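Local coordinates for protein naphthalene dioxygenase small subunit (Rhodococcus sp., PDB 2B1X) that forms the small (beta) subunit of a Rieske non-haem iron naphthalene 1,2-dioxygenase, where it probably plays a mainly structural part beside the catalytic alpha subunits, at residues A23-L26 with R32-L35. Residues are numbered along the deposited sequence; the frame is centred on the assembly and turned at random.
Sequences AELL and REWL
Trp34 NE1, the one polar atom of the indole, is hydrogen-bonded to Glu22 OE2, while Leu26 CD2 lies 3.5 Å from the same NE1. Glu22 and Leu26 are four residues apart on one helix, which thus meets the indole with a carboxylate and a branched apolar side chain: a compact example of how one helix can offer a buried tryptophan both a polar partner and an apolar cover. The bond to Glu22 satisfies the N-H and probably limits rotation of the ring. Leu26 CD1 sits over the five-membered ring, 3.7 Å from its centroid and 20° off the ring normal, a CH-pi contact; its nearest ring atom is Trp34 CD1, at 3.5 Å. Leu26 CD2 packs over the rim near NE1, on the same face as CD1. Trp34 carries its CG anti to the backbone N (chi1 179°), which sends the indole across to the first helix.

Leu25 packs on the backbone at Trp34 N, 3.8 Å from its CD1, and on the side chain of Glu33. Its CD2 meets the solvent-facing Glu33 at OE1, again at 3.5 Å, as the two side chains cross at about a right angle. The CA atoms of Leu25 and Trp34 are 6.3 Å apart, a close approach of the two backbones. Were Trp34 reduced to an alanine, Glu22 would probably lose its N-H partner and a gap would open under the Leu26 methyls.

Two consecutive helices, 10-27 and 31-35, joined by a short loop, thus pack against each other, and helix 10-27 lies against strand 94-106 of the sheet in this fold of the NTF2 clan, with Leu26 on His97. Trp34 and Leu26 share Ile171 near the C-terminus, and Trp34 touches helix 71-81 through Met74 as well as helix 10-27.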
ATOM      1  N   ALA B  23     -21.712 -13.793 -11.877  1.00 16.27           N
ATOM      2  CA  ALA B  23     -20.374 -13.220 -11.691  1.00 16.29           C
ATOM      3  C   ALA B  23     -19.522 -13.277 -12.975  1.00 15.94           C
ATOM      4  O   ALA B  23     -18.824 -12.321 -13.320  1.00 16.30           O
ATOM      5  CB  ALA B  23     -19.648 -13.934 -10.540  1.00 15.75           C
ATOM      6  N   GLU B  24     -19.559 -14.411 -13.658  1.00 15.86           N
ATOM      7  CA  GLU B  24     -18.861 -14.576 -14.931  1.00 15.61           C
ATOM      8  C   GLU B  24     -19.262 -13.556 -15.976  1.00 15.59           C
ATOM      9  O   GLU B  24     -18.395 -12.995 -16.655  1.00 15.62           O
ATOM     10  CB  GLU B  24     -19.058 -15.996 -15.490  1.00 16.11           C
ATOM     11  CG  GLU B  24     -18.327 -16.251 -16.801  1.00 17.45           C
ATOM     12  CD  GLU B  24     -18.671 -17.588 -17.417  1.00 23.36           C
ATOM     13  OE1 GLU B  24     -18.443 -18.624 -16.770  1.00 24.29           O
ATOM     14  OE2 GLU B  24     -19.186 -17.613 -18.558  1.00 29.70           O
ATOM     15  N   LEU B  25     -20.568 -13.341 -16.137  1.00 15.41           N
ATOM     16  CA  LEU B  25     -21.075 -12.319 -17.054  1.00 15.26           C
ATOM     17  C   LEU B  25     -20.520 -10.950 -16.664  1.00 15.33           C
ATOM     18  O   LEU B  25     -20.001 -10.234 -17.521  1.00 14.82           O
ATOM     19  CB  LEU B  25     -22.615 -12.285 -17.046  1.00 14.73           C
ATOM     20  CG  LEU B  25     -23.463 -13.404 -17.680  1.00 15.62           C
ATOM     21  CD1 LEU B  25     -24.959 -13.037 -17.649  1.00 15.61           C
ATOM     22  CD2 LEU B  25     -23.061 -13.687 -19.145  1.00 16.57           C
ATOM     23  N   LEU B  26     -20.609 -10.594 -15.381  1.00 15.16           N
ATOM     24  CA  LEU B  26     -20.105  -9.285 -14.935  1.00 16.61           C
ATOM     25  C   LEU B  26     -18.605  -9.151 -15.226  1.00 16.05           C
ATOM     26  O   LEU B  26     -18.151  -8.128 -15.740  1.00 16.49           O
ATOM     27  CB  LEU B  26     -20.341  -9.071 -13.419  1.00 16.23           C
ATOM     28  CG  LEU B  26     -21.593  -8.325 -12.888  1.00 19.89           C
ATOM     29  CD1 LEU B  26     -22.497  -7.744 -13.961  1.00 19.81           C
ATOM     30  CD2 LEU B  26     -22.420  -9.183 -11.941  1.00 20.23           C
ATOM     31  N   ARG B  32     -25.508  -6.407 -20.887  1.00 17.61           N
ATOM     32  CA  ARG B  32     -26.813  -6.587 -21.513  1.00 18.57           C
ATOM     33  C   ARG B  32     -27.372  -7.960 -21.133  1.00 18.52           C
ATOM     34  O   ARG B  32     -28.536  -8.082 -20.742  1.00 18.43           O
ATOM     35  CB  ARG B  32     -26.683  -6.414 -23.033  1.00 18.46           C
ATOM     36  CG  ARG B  32     -27.976  -6.612 -23.847  1.00 20.63           C
ATOM     37  CD  ARG B  32     -29.167  -5.827 -23.342  1.00 22.51           C
ATOM     38  NE  ARG B  32     -28.972  -4.379 -23.373  1.00 25.72           N
ATOM     39  CZ  ARG B  32     -29.887  -3.493 -22.968  1.00 27.64           C
ATOM     40  NH1 ARG B  32     -31.072  -3.911 -22.518  1.00 28.06           N
ATOM     41  NH2 ARG B  32     -29.628  -2.193 -23.024  1.00 27.08           N
ATOM     42  N   GLU B  33     -26.522  -8.979 -21.203  1.00 18.27           N
ATOM     43  CA  GLU B  33     -26.885 -10.321 -20.741  1.00 19.24           C
ATOM     44  C   GLU B  33     -27.222 -10.360 -19.262  1.00 18.55           C
ATOM     45  O   GLU B  33     -28.156 -11.032 -18.877  1.00 18.44           O
ATOM     46  CB  GLU B  33     -25.772 -11.326 -21.028  1.00 19.00           C
ATOM     47  CG  GLU B  33     -25.583 -11.575 -22.515  1.00 23.37           C
ATOM     48  CD  GLU B  33     -24.687 -12.766 -22.806  1.00 28.76           C
ATOM     49  OE1 GLU B  33     -24.878 -13.844 -22.181  1.00 30.92           O
ATOM     50  OE2 GLU B  33     -23.789 -12.623 -23.670  1.00 31.80           O
ATOM     51  N   TRP B  34     -26.445  -9.656 -18.444  1.00 18.34           N
ATOM     52  CA  TRP B  34     -26.706  -9.598 -17.014  1.00 18.61           C
ATOM     53  C   TRP B  34     -28.077  -8.959 -16.754  1.00 19.02           C
ATOM     54  O   TRP B  34     -28.839  -9.420 -15.891  1.00 18.81           O
ATOM     55  CB  TRP B  34     -25.607  -8.820 -16.289  1.00 18.53           C
ATOM     56  CG  TRP B  34     -25.851  -8.715 -14.812  1.00 17.91           C
ATOM     57  CD1 TRP B  34     -25.483  -9.618 -13.837  1.00 18.01           C
ATOM     58  CD2 TRP B  34     -26.544  -7.675 -14.144  1.00 17.19           C
ATOM     59  NE1 TRP B  34     -25.896  -9.174 -12.604  1.00 17.47           N
ATOM     60  CE2 TRP B  34     -26.555  -7.987 -12.761  1.00 17.74           C
ATOM     61  CE3 TRP B  34     -27.150  -6.487 -14.566  1.00 17.89           C
ATOM     62  CZ2 TRP B  34     -27.148  -7.147 -11.796  1.00 18.62           C
ATOM     63  CZ3 TRP B  34     -27.765  -5.661 -13.599  1.00 19.48           C
ATOM     64  CH2 TRP B  34     -27.751  -5.999 -12.240  1.00 18.27           C
ATOM     65  N   LEU B  35     -28.388  -7.901 -17.501  1.00 19.27           N
ATOM     66  CA  LEU B  35     -29.641  -7.193 -17.310  1.00 20.01           C
ATOM     67  C   LEU B  35     -30.865  -8.118 -17.470  1.00 20.59           C
ATOM     68  O   LEU B  35     -31.878  -7.911 -16.818  1.00 20.63           O
ATOM     69  CB  LEU B  35     -29.720  -5.972 -18.237  1.00 20.55           C
ATOM     70  CG  LEU B  35     -30.776  -4.916 -17.877  1.00 21.51           C
ATOM     71  CD1 LEU B  35     -30.541  -4.340 -16.465  1.00 21.43           C
ATOM     72  CD2 LEU B  35     -30.832  -3.818 -18.929  1.00 20.43           C
TER